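Local atomic coordinates of D-glycero-alpha-D-manno-heptose 7-phosphate kinase (Campylobacter jejuni subsp. jejuni, PDB entry 4N3O), a protein that catalyses ATP-dependent phosphorylation of D-glycero-alpha-D-manno-heptose 7-phosphate at C-1, the first step from this sugar towards GDP-heptose for capsule polysaccharide. Residues Ala38-Tyr43 and Phe330-Glu335; Thr202-Thr207 and Gly301-Phe306; Asp53-Phe58 and Tyr66-Ser71. All blocks are in the same frame, centred on the assembly; numbering follows the deposited sequence.

Contact 1: Ala38-Tyr43 and Phe330-Glu335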
loop_
_atom_site.group_PDB
_atom_site.type_symbol
_atom_site.label_atom_id
_atom_site.label_comp_id
_atom_site.label_asym_id
_atom_site.label_seq_id
_atom_site.Cartn_x
_atom_site.Cartn_y
_atom_site.Cartn_z
ATOM N N ALA A 38 0.156 -0.385 -14.678
ATOM C CA ALA A 38 0.414 0.509 -13.573
ATOM C C ALA A 38 0.997 -0.274 -12.434
ATOM O O ALA A 38 0.504 -1.342 -12.115
ATOM C CB ALA A 38 -0.891 1.166 -13.142
ATOM N N THR A 39 2.051 0.249 -11.827
ATOM C CA THR A 39 2.667 -0.451 -10.706
ATOM C C THR A 39 1.815 -0.358 -9.487
ATOM O O THR A 39 1.078 0.623 -9.303
ATOM C CB THR A 39 4.072 0.080 -10.398
ATOM O OG1 THR A 39 4.040 1.503 -10.283
ATOM C CG2 THR A 39 5.031 -0.299 -11.510
ATOM N N ILE A 40 1.903 -1.385 -8.645
ATOM C CA ILE A 40 1.140 -1.432 -7.404
ATOM C C ILE A 40 2.008 -1.737 -6.203
ATOM O O ILE A 40 3.141 -2.171 -6.348
ATOM C CB ILE A 40 -0.015 -2.416 -7.493
ATOM C CG1 ILE A 40 0.482 -3.812 -7.879
ATOM C CG2 ILE A 40 -1.019 -1.921 -8.509
ATOM C CD1 ILE A 40 -0.624 -4.850 -7.870
ATOM N N SER A 41 1.431 -1.544 -5.018
ATOM C CA SER A 41 2.132 -1.674 -3.736
ATOM C C SER A 41 2.376 -3.109 -3.254
ATOM O O SER A 41 2.208 -3.398 -2.082
ATOM C CB SER A 41 1.351 -0.891 -2.648
ATOM O OG SER A 41 0.044 -1.449 -2.469
ATOM N N LEU A 42 2.740 -3.998 -4.166
ATOM C CA LEU A 42 3.058 -5.385 -3.843
ATOM C C LEU A 42 4.437 -5.486 -4.467
ATOM O O LEU A 42 4.627 -5.146 -5.629
ATOM C CB LEU A 42 2.061 -6.353 -4.466
ATOM C CG LEU A 42 0.611 -6.152 -4.027
ATOM C CD1 LEU A 42 -0.331 -6.984 -4.871
ATOM C CD2 LEU A 42 0.435 -6.499 -2.569
ATOM N N TYR A 43 5.395 -5.954 -3.696
ATOM C CA TYR A 43 6.759 -5.873 -4.113
ATOM C C TYR A 43 7.596 -7.125 -4.007
ATOM O O TYR A 43 7.249 -8.091 -3.322
ATOM C CB TYR A 43 7.452 -4.857 -3.171
ATOM C CG TYR A 43 6.846 -3.468 -3.087
ATOM C CD1 TYR A 43 7.194 -2.488 -4.004
ATOM C CD2 TYR A 43 5.975 -3.109 -2.039
ATOM C CE1 TYR A 43 6.673 -1.205 -3.917
ATOM C CE2 TYR A 43 5.439 -1.817 -1.951
ATOM C CZ TYR A 43 5.811 -0.873 -2.885
ATOM O OH TYR A 43 5.313 0.402 -2.830
ATOM N N PHE A 330 -4.212 -2.784 -1.994
ATOM C CA PHE A 330 -3.064 -2.234 -2.660
ATOM C C PHE A 330 -3.325 -0.794 -3.045
ATOM O O PHE A 330 -4.454 -0.365 -3.062
ATOM C CB PHE A 330 -2.789 -3.025 -3.950
ATOM C CG PHE A 330 -3.790 -2.777 -5.022
ATOM C CD1 PHE A 330 -4.968 -3.481 -5.057
ATOM C CD2 PHE A 330 -3.550 -1.815 -6.008
ATOM C CE1 PHE A 330 -5.902 -3.253 -6.059
ATOM C CE2 PHE A 330 -4.485 -1.564 -7.004
ATOM C CZ PHE A 330 -5.665 -2.290 -7.030
ATOM N N SER A 331 -2.263 -0.080 -3.397
ATOM C CA SER A 331 -2.351 1.277 -3.928
ATOM C C SER A 331 -1.581 1.249 -5.240
ATOM O O SER A 331 -0.760 0.357 -5.454
ATOM C CB SER A 331 -1.584 2.255 -3.050
ATOM O OG SER A 331 -1.822 2.024 -1.698
ATOM N N PHE A 332 -1.816 2.226 -6.103
ATOM C CA PHE A 332 -0.984 2.380 -7.288
ATOM C C PHE A 332 0.214 3.186 -6.818
ATOM O O PHE A 332 0.043 4.113 -6.056
ATOM C CB PHE A 332 -1.717 3.118 -8.398
ATOM C CG PHE A 332 -2.870 2.352 -8.937
ATOM C CD1 PHE A 332 -2.659 1.171 -9.652
ATOM C CD2 PHE A 332 -4.165 2.786 -8.747
ATOM C CE1 PHE A 332 -3.717 0.436 -10.153
ATOM C CE2 PHE A 332 -5.228 2.056 -9.258
ATOM C CZ PHE A 332 -5.000 0.871 -9.957
ATOM N N THR A 333 1.425 2.814 -7.212
ATOM C CA THR A 333 2.612 3.575 -6.798
ATOM C C THR A 333 3.135 4.438 -7.917
ATOM O O THR A 333 2.915 4.143 -9.093
ATOM C CB THR A 333 3.782 2.679 -6.388
ATOM O OG1 THR A 333 4.196 1.888 -7.516
ATOM C CG2 THR A 333 3.396 1.799 -5.224
ATOM N N LYS A 334 3.870 5.475 -7.521
ATOM C CA LYS A 334 4.455 6.467 -8.419
ATOM C C LYS A 334 5.826 6.055 -8.902
ATOM O O LYS A 334 6.213 6.366 -10.017
ATOM C CB LYS A 334 4.637 7.795 -7.655
ATOM C CG LYS A 334 3.351 8.422 -7.137
ATOM C CD LYS A 334 2.714 9.375 -8.127
ATOM C CE LYS A 334 3.493 10.679 -8.188
ATOM N NZ LYS A 334 2.852 11.669 -9.091
ATOM N N GLU A 335 6.574 5.392 -8.031
ATOM C CA GLU A 335 7.928 4.980 -8.342
ATOM C C GLU A 335 8.064 3.570 -8.859
ATOM O O GLU A 335 7.229 2.704 -8.614
ATOM C CB GLU A 335 8.820 5.066 -7.080
ATOM C CG GLU A 335 9.537 6.386 -6.847
ATOM C CD GLU A 335 10.586 6.288 -5.731
ATOM O OE1 GLU A 335 10.216 5.986 -4.571
ATOM O OE2 GLU A 335 11.785 6.535 -6.008
HETATM O O HOH W 1 0.944 3.104 -10.556
#
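I40 and F332 form a single backbone bridge where the corner between strand 31-40 and strand 42-50 meets the loop after strand 326-327. The contact ties the large mixed sheet of this GHMP kinase to a late loop of the chain. T333 N donates to T39 O over 3.0 Å and comes from above the carbonyl plane. A water donates to the same T39 O and also to T333 O, which makes a second link between the two residues. The other bond of the bridge runs from S41 N to S331 O at 2.9 Å. In addition, S331 N donates to S41 OG at 2.8 Å. S41 OG sits between its own backbone N and carbonyl carbon (chi1 63°), a position that brings it to S331 N.

The side chains of T39 and T333 cross at about a right angle. Their hydroxyls meet in a hydrogen bond, T39 OG1 to T333 OG1, of 2.8 Å. T39 OG1 is also bonded to G171 N. T333 CG2 meets Y43 OH tip to tip at 3.4 Å.

The apolar part is built on I40. Its methyl CG2 lies 3.6 Å from F330 CD2 and 3.7 Å from F332 CD1, so it touches both rings. F330 CE2 lies over one face of the F332 ring, towards the rim. A38 CB packs against F332 CD1, and F172 meets the F332 ring edge-to-face.

T39 lies close to R14, the probable transition-state stabiliser, and I40 lies close to L116 of the probable ATP site. F332 N is bonded to E199 OE2, so a carboxylate helps hold the loop. Between the two segments themselves, the bonds use amides, carbonyls, hydroxyls and a water, and probably depend little on side-chain ionisation.

Contact 2: Thr202-Thr207 and Gly301-Phe306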
loop_
_atom_site.group_PDB
_atom_site.type_symbol
_atom_site.label_atom_id
_atom_site.label_comp_id
_atom_site.label_asym_id
_atom_site.label_seq_id
_atom_site.Cartn_x
_atom_site.Cartn_y
_atom_site.Cartn_z
ATOM N N THR A 202 -11.775 -0.419 -6.917
ATOM C CA THR A 202 -11.286 -1.726 -7.285
ATOM C C THR A 202 -10.957 -2.677 -6.147
ATOM O O THR A 202 -10.572 -2.272 -5.066
ATOM C CB THR A 202 -10.048 -1.599 -8.239
ATOM O OG1 THR A 202 -9.008 -0.850 -7.628
ATOM C CG2 THR A 202 -10.413 -0.895 -9.531
ATOM N N VAL A 203 -11.140 -3.961 -6.430
ATOM C CA VAL A 203 -10.847 -5.034 -5.505
ATOM C C VAL A 203 -10.006 -6.088 -6.222
ATOM O O VAL A 203 -10.329 -6.504 -7.323
ATOM C CB VAL A 203 -12.130 -5.712 -5.014
ATOM C CG1 VAL A 203 -11.786 -6.951 -4.188
ATOM C CG2 VAL A 203 -12.971 -4.737 -4.218
ATOM N N LEU A 204 -8.928 -6.505 -5.590
ATOM C CA LEU A 204 -8.020 -7.510 -6.143
ATOM C C LEU A 204 -8.183 -8.771 -5.293
ATOM O O LEU A 204 -7.988 -8.725 -4.083
ATOM C CB LEU A 204 -6.583 -6.995 -6.045
ATOM C CG LEU A 204 -5.491 -7.940 -6.545
ATOM C CD1 LEU A 204 -5.740 -8.312 -7.994
ATOM C CD2 LEU A 204 -4.106 -7.322 -6.385
ATOM N N TYR A 205 -8.537 -9.886 -5.921
ATOM C CA TYR A 205 -8.776 -11.136 -5.209
ATOM C C TYR A 205 -7.994 -12.307 -5.777
ATOM O O TYR A 205 -8.118 -12.618 -6.947
ATOM C CB TYR A 205 -10.266 -11.454 -5.302
ATOM C CG TYR A 205 -10.701 -12.778 -4.704
ATOM C CD1 TYR A 205 -10.741 -12.962 -3.325
ATOM C CD2 TYR A 205 -11.127 -13.834 -5.521
ATOM C CE1 TYR A 205 -11.156 -14.157 -2.771
ATOM C CE2 TYR A 205 -11.548 -15.036 -4.978
ATOM C CZ TYR A 205 -11.559 -15.192 -3.604
ATOM O OH TYR A 205 -11.963 -16.378 -3.042
ATOM N N PHE A 206 -7.187 -12.943 -4.933
ATOM C CA PHE A 206 -6.465 -14.147 -5.309
ATOM C C PHE A 206 -7.382 -15.300 -4.976
ATOM O O PHE A 206 -7.846 -15.427 -3.850
ATOM C CB PHE A 206 -5.131 -14.265 -4.590
ATOM C CG PHE A 206 -4.067 -13.369 -5.160
ATOM C CD1 PHE A 206 -3.260 -13.812 -6.199
ATOM C CD2 PHE A 206 -3.874 -12.087 -4.670
ATOM C CE1 PHE A 206 -2.278 -12.990 -6.736
ATOM C CE2 PHE A 206 -2.893 -11.269 -5.192
ATOM C CZ PHE A 206 -2.098 -11.719 -6.228
ATOM N N THR A 207 -7.603 -16.153 -5.963
ATOM C CA THR A 207 -8.579 -17.235 -5.872
ATOM C C THR A 207 -8.244 -18.505 -5.103
ATOM O O THR A 207 -9.119 -19.042 -4.410
ATOM C CB THR A 207 -8.920 -17.711 -7.287
ATOM O OG1 THR A 207 -7.744 -18.264 -7.884
ATOM C CG2 THR A 207 -9.431 -16.548 -8.140
ATOM N N GLY A 301 -1.520 -19.485 -9.322
ATOM C CA GLY A 301 -2.084 -18.516 -8.382
ATOM C C GLY A 301 -2.778 -17.391 -9.134
ATOM O O GLY A 301 -2.283 -16.266 -9.189
ATOM N N GLY A 302 -3.933 -17.696 -9.716
ATOM C CA GLY A 302 -4.681 -16.708 -10.482
ATOM C C GLY A 302 -5.361 -15.662 -9.619
ATOM O O GLY A 302 -5.491 -15.824 -8.403
ATOM N N PHE A 303 -5.804 -14.585 -10.255
ATOM C CA PHE A 303 -6.494 -13.536 -9.536
ATOM C C PHE A 303 -7.579 -12.925 -10.384
ATOM O O PHE A 303 -7.615 -13.108 -11.604
ATOM C CB PHE A 303 -5.534 -12.441 -9.098
ATOM C CG PHE A 303 -4.947 -11.663 -10.226
ATOM C CD1 PHE A 303 -3.806 -12.116 -10.883
ATOM C CD2 PHE A 303 -5.515 -10.460 -10.626
ATOM C CE1 PHE A 303 -3.252 -11.386 -11.915
ATOM C CE2 PHE A 303 -4.959 -9.724 -11.667
ATOM C CZ PHE A 303 -3.824 -10.188 -12.306
HETATM N N MSE A 304 -8.487 -12.229 -9.713
HETATM C CA MSE A 304 -9.550 -11.534 -10.398
HETATM C C MSE A 304 -9.396 -10.133 -9.939
HETATM O O MSE A 304 -8.971 -9.890 -8.824
HETATM C CB MSE A 304 -10.921 -12.107 -10.079
HETATM C CG MSE A 304 -11.199 -13.272 -11.019
HETATM SE SE MSE A 304 -12.919 -14.130 -10.619
HETATM C CE MSE A 304 -13.753 -13.643 -12.332
ATOM N N PHE A 305 -9.731 -9.201 -10.810
ATOM C CA PHE A 305 -9.626 -7.795 -10.532
ATOM C C PHE A 305 -10.995 -7.240 -10.849
ATOM O O PHE A 305 -11.506 -7.455 -11.940
ATOM C CB PHE A 305 -8.530 -7.234 -11.430
ATOM C CG PHE A 305 -8.391 -5.769 -11.386
ATOM C CD1 PHE A 305 -8.119 -5.122 -10.192
ATOM C CD2 PHE A 305 -8.427 -5.033 -12.548
ATOM C CE1 PHE A 305 -7.953 -3.750 -10.152
ATOM C CE2 PHE A 305 -8.263 -3.656 -12.519
ATOM C CZ PHE A 305 -8.028 -3.014 -11.321
ATOM N N PHE A 306 -11.623 -6.584 -9.879
ATOM C CA PHE A 306 -12.980 -6.051 -10.085
ATOM C C PHE A 306 -13.099 -4.543 -9.973
ATOM O O PHE A 306 -12.294 -3.876 -9.327
ATOM C CB PHE A 306 -13.960 -6.612 -9.039
ATOM C CG PHE A 306 -14.053 -8.107 -9.001
ATOM C CD1 PHE A 306 -14.784 -8.791 -9.946
ATOM C CD2 PHE A 306 -13.473 -8.822 -7.969
ATOM C CE1 PHE A 306 -14.901 -10.164 -9.895
ATOM C CE2 PHE A 306 -13.585 -10.204 -7.912
ATOM C CZ PHE A 306 -14.301 -10.876 -8.878
#
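F206 and F303 lie opposite each other in a non-hydrogen-bonded pair. Their rings meet obliquely, with planes at 50° and centroids 6.0 Å apart. F303 CB lies over one face of the F206 ring, 4.2 Å from its centroid, in a CH-pi contact. G301 O lies at the edge of the same F206 ring. F303 CG sits between its backbone N and carbonyl carbon (chi1 67°). The F303 ring lies beside L204, with L204 CD1 at 3.4 Å from F303 CD2. F305 lies on this same face of the sheet. Its side chain crosses that of T202 at a slant, with F305 CE1 3.6 Å from T202 CB and F305 CZ close to T202 CG2.

The other face carries V203, Y205, M304 (selenomethionine) and F306. Contacts here are looser: Y205 CB is 4.4 Å from F306 CE2. Helix 313-320 packs on V203 and Y205, while helix 276-287 packs on M304 and F306.

The backbone bonds set the register. Y205 N donates to M304 O at 2.9 Å, and M304 N donates back to Y205 O at 2.8 Å. V203 and F306 form a like pair. T207 N adds a bond to G302 O.

F303 also touches L116 of the probable ATP site. The two strands are the inner pair of a four-stranded antiparallel sheet backed by helices, consistent with the C-terminal domain of GHMP kinases.

Contact 3: Asp53-Phe58 and Tyr66-Ser71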
loop_
_atom_site.group_PDB
_atom_site.type_symbol
_atom_site.label_atom_id
_atom_site.label_comp_id
_atom_site.label_asym_id
_atom_site.label_seq_id
_atom_site.Cartn_x
_atom_site.Cartn_y
_atom_site.Cartn_z
ATOM N N ASP A 53 34.838 -13.696 2.130
ATOM C CA ASP A 53 35.255 -15.071 2.378
ATOM C C ASP A 53 35.185 -15.885 1.082
ATOM O O ASP A 53 35.139 -17.113 1.110
ATOM C CB ASP A 53 34.381 -15.713 3.453
ATOM C CG ASP A 53 32.933 -15.818 3.034
ATOM O OD1 ASP A 53 32.492 -14.997 2.195
ATOM O OD2 ASP A 53 32.233 -16.719 3.547
ATOM N N GLY A 54 35.169 -15.194 -0.053
ATOM C CA GLY A 54 35.122 -15.862 -1.346
ATOM C C GLY A 54 33.914 -16.750 -1.545
ATOM O O GLY A 54 33.989 -17.749 -2.255
ATOM N N LYS A 55 32.805 -16.399 -0.904
ATOM C CA LYS A 55 31.554 -17.149 -1.047
ATOM C C LYS A 55 30.472 -16.342 -1.753
ATOM O O LYS A 55 30.454 -15.119 -1.715
ATOM C CB LYS A 55 31.018 -17.624 0.312
ATOM C CG LYS A 55 31.420 -19.030 0.731
ATOM C CD LYS A 55 32.923 -19.253 0.752
ATOM C CE LYS A 55 33.254 -20.667 1.206
ATOM N NZ LYS A 55 32.598 -21.693 0.349
ATOM N N ILE A 56 29.579 -17.063 -2.410
ATOM C CA ILE A 56 28.457 -16.471 -3.084
ATOM C C ILE A 56 27.230 -17.264 -2.642
ATOM O O ILE A 56 27.146 -18.471 -2.879
ATOM C CB ILE A 56 28.612 -16.497 -4.616
ATOM C CG1 ILE A 56 29.703 -15.506 -5.052
ATOM C CG2 ILE A 56 27.300 -16.139 -5.282
ATOM C CD1 ILE A 56 29.997 -15.526 -6.538
ATOM N N ILE A 57 26.292 -16.571 -1.999
ATOM C CA ILE A 57 25.076 -17.182 -1.488
ATOM C C ILE A 57 23.842 -16.561 -2.131
ATOM O O ILE A 57 23.750 -15.343 -2.259
ATOM C CB ILE A 57 25.014 -16.996 0.042
ATOM C CG1 ILE A 57 26.226 -17.690 0.681
ATOM C CG2 ILE A 57 23.701 -17.528 0.616
ATOM C CD1 ILE A 57 26.346 -17.487 2.173
ATOM N N PHE A 58 22.921 -17.408 -2.563
ATOM C CA PHE A 58 21.664 -16.975 -3.133
ATOM C C PHE A 58 20.606 -17.555 -2.207
ATOM O O PHE A 58 20.541 -18.781 -2.055
ATOM C CB PHE A 58 21.462 -17.522 -4.548
ATOM C CG PHE A 58 22.470 -17.037 -5.556
ATOM C CD1 PHE A 58 22.719 -15.681 -5.716
ATOM C CD2 PHE A 58 23.073 -17.923 -6.429
ATOM C CE1 PHE A 58 23.608 -15.231 -6.675
ATOM C CE2 PHE A 58 23.967 -17.479 -7.391
ATOM C CZ PHE A 58 24.238 -16.136 -7.510
ATOM N N TYR A 66 18.060 -22.352 -1.481
ATOM C CA TYR A 66 19.261 -21.775 -0.897
ATOM C C TYR A 66 20.481 -22.387 -1.599
ATOM O O TYR A 66 20.627 -23.604 -1.629
ATOM C CB TYR A 66 19.310 -22.057 0.605
ATOM C CG TYR A 66 20.505 -21.445 1.300
ATOM C CD1 TYR A 66 21.713 -22.129 1.390
ATOM C CD2 TYR A 66 20.424 -20.180 1.861
ATOM C CE1 TYR A 66 22.801 -21.561 2.029
ATOM C CE2 TYR A 66 21.500 -19.600 2.489
ATOM C CZ TYR A 66 22.680 -20.290 2.575
ATOM O OH TYR A 66 23.745 -19.696 3.207
ATOM N N CYS A 67 21.329 -21.532 -2.177
ATOM C CA CYS A 67 22.537 -21.950 -2.893
ATOM C C CYS A 67 23.791 -21.336 -2.291
ATOM O O CYS A 67 23.793 -20.184 -1.844
ATOM C CB CYS A 67 22.531 -21.456 -4.342
ATOM S SG CYS A 67 21.170 -21.911 -5.419
ATOM N N GLU A 68 24.877 -22.089 -2.338
ATOM C CA GLU A 68 26.150 -21.589 -1.881
ATOM C C GLU A 68 27.208 -22.100 -2.851
ATOM O O GLU A 68 27.196 -23.268 -3.198
ATOM C CB GLU A 68 26.425 -22.035 -0.455
ATOM C CG GLU A 68 27.706 -21.446 0.116
ATOM C CD GLU A 68 27.815 -21.616 1.615
ATOM O OE1 GLU A 68 28.942 -21.505 2.139
ATOM O OE2 GLU A 68 26.775 -21.858 2.268
ATOM N N TYR A 69 28.084 -21.207 -3.312
ATOM C CA TYR A 69 29.148 -21.555 -4.254
ATOM C C TYR A 69 30.391 -20.780 -3.927
ATOM O O TYR A 69 30.359 -19.836 -3.142
ATOM C CB TYR A 69 28.773 -21.182 -5.697
ATOM C CG TYR A 69 27.431 -21.685 -6.148
ATOM C CD1 TYR A 69 27.259 -23.003 -6.571
ATOM C CD2 TYR A 69 26.336 -20.845 -6.161
ATOM C CE1 TYR A 69 26.019 -23.467 -6.980
ATOM C CE2 TYR A 69 25.099 -21.295 -6.575
ATOM C CZ TYR A 69 24.939 -22.605 -6.975
ATOM O OH TYR A 69 23.692 -23.036 -7.373
ATOM N N GLU A 70 31.481 -21.178 -4.562
ATOM C CA GLU A 70 32.748 -20.494 -4.438
ATOM C C GLU A 70 32.788 -19.343 -5.444
ATOM O O GLU A 70 32.363 -19.487 -6.587
ATOM C CB GLU A 70 33.910 -21.458 -4.705
ATOM C CG GLU A 70 34.193 -22.414 -3.559
ATOM C CD GLU A 70 34.742 -21.707 -2.329
ATOM O OE1 GLU A 70 35.317 -20.602 -2.474
ATOM O OE2 GLU A 70 34.609 -22.264 -1.219
ATOM N N SER A 71 33.311 -18.209 -5.001
ATOM C CA SER A 71 33.435 -17.015 -5.827
ATOM C C SER A 71 34.299 -17.242 -7.075
ATOM O O SER A 71 35.499 -17.472 -6.964
ATOM C CB SER A 71 34.028 -15.888 -4.979
ATOM O OG SER A 71 34.264 -14.727 -5.741
#
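F58 and Y69 meet on the packed face of this strand pair, together with I56 and C67. The side chains of F58 and Y69 cross at about a right angle. F58 CD2 lies at the edge of the Y69 ring, in its plane, 3.9 Å from Y69 CE2. I56 CG2 lies over one face of the F58 ring, offset towards the rim. C67 CB comes to the edge of that ring and lies 4.1 Å from F58 CB. Helix 82-96 closes over this face, with Y88 on I56 and K85 on F58. The hydroxyl of Y69 is bonded to D78 and K85.

The two segments form a beta hairpin, strand 55-60 with strand 65-70. F58 with C67 and I56 with Y69 are its hydrogen-bonded pairs. C67 N to F58 O measures 2.9 Å, with an N-H...O angle of 173°. S71 N extends the bonding to G54 O. Strand 102-108 runs parallel to strand 55-60 on its other side and joins the hairpin to the large mixed sheet.

The side with I57 and E68 is more open. E68 is exposed, as is Y66, whose ring end comes over to I57. I57 CG2 packs on this phenol end, 3.5 Å from Y66 CZ. The CG atom of E68 lies alongside I57 CG1 at 4.1 Å. K55 and E70 start out diverging, but their ends meet in a salt bridge. The K55 chain bends at chi2 (56°) and again at chi4. K55 NZ reaches E70 OE2 at 2.6 Å and meets it from above the carboxylate plane. E68 OE1 stands 4.1 Å from K55 NZ, too far for a salt bridge, though its charge may still favour the ammonium group there.

How the contacts relate
Contacts 1 and 2 are neighbours, with centres about 15 Å apart. F330 joins them: its CZ is 3.7 Å from T202 OG1, and its CE1 is 3.8 Å from L204 CB. L42 also packs on L204. The large mixed sheet and the four-stranded sheet thus meet here. Both contacts come near the probable ATP site: the side chains of I40 and F303 are about 5 Å and 4 Å from that of L116. Contact 3 stands apart, about 33 Å from contact 1 between centres and about 38 Å from contact 2. It belongs to the same mixed sheet as contact 1. The F58 side chain is about 7 Å from that of S60, a probable ATP-binding residue two positions on in the same strand.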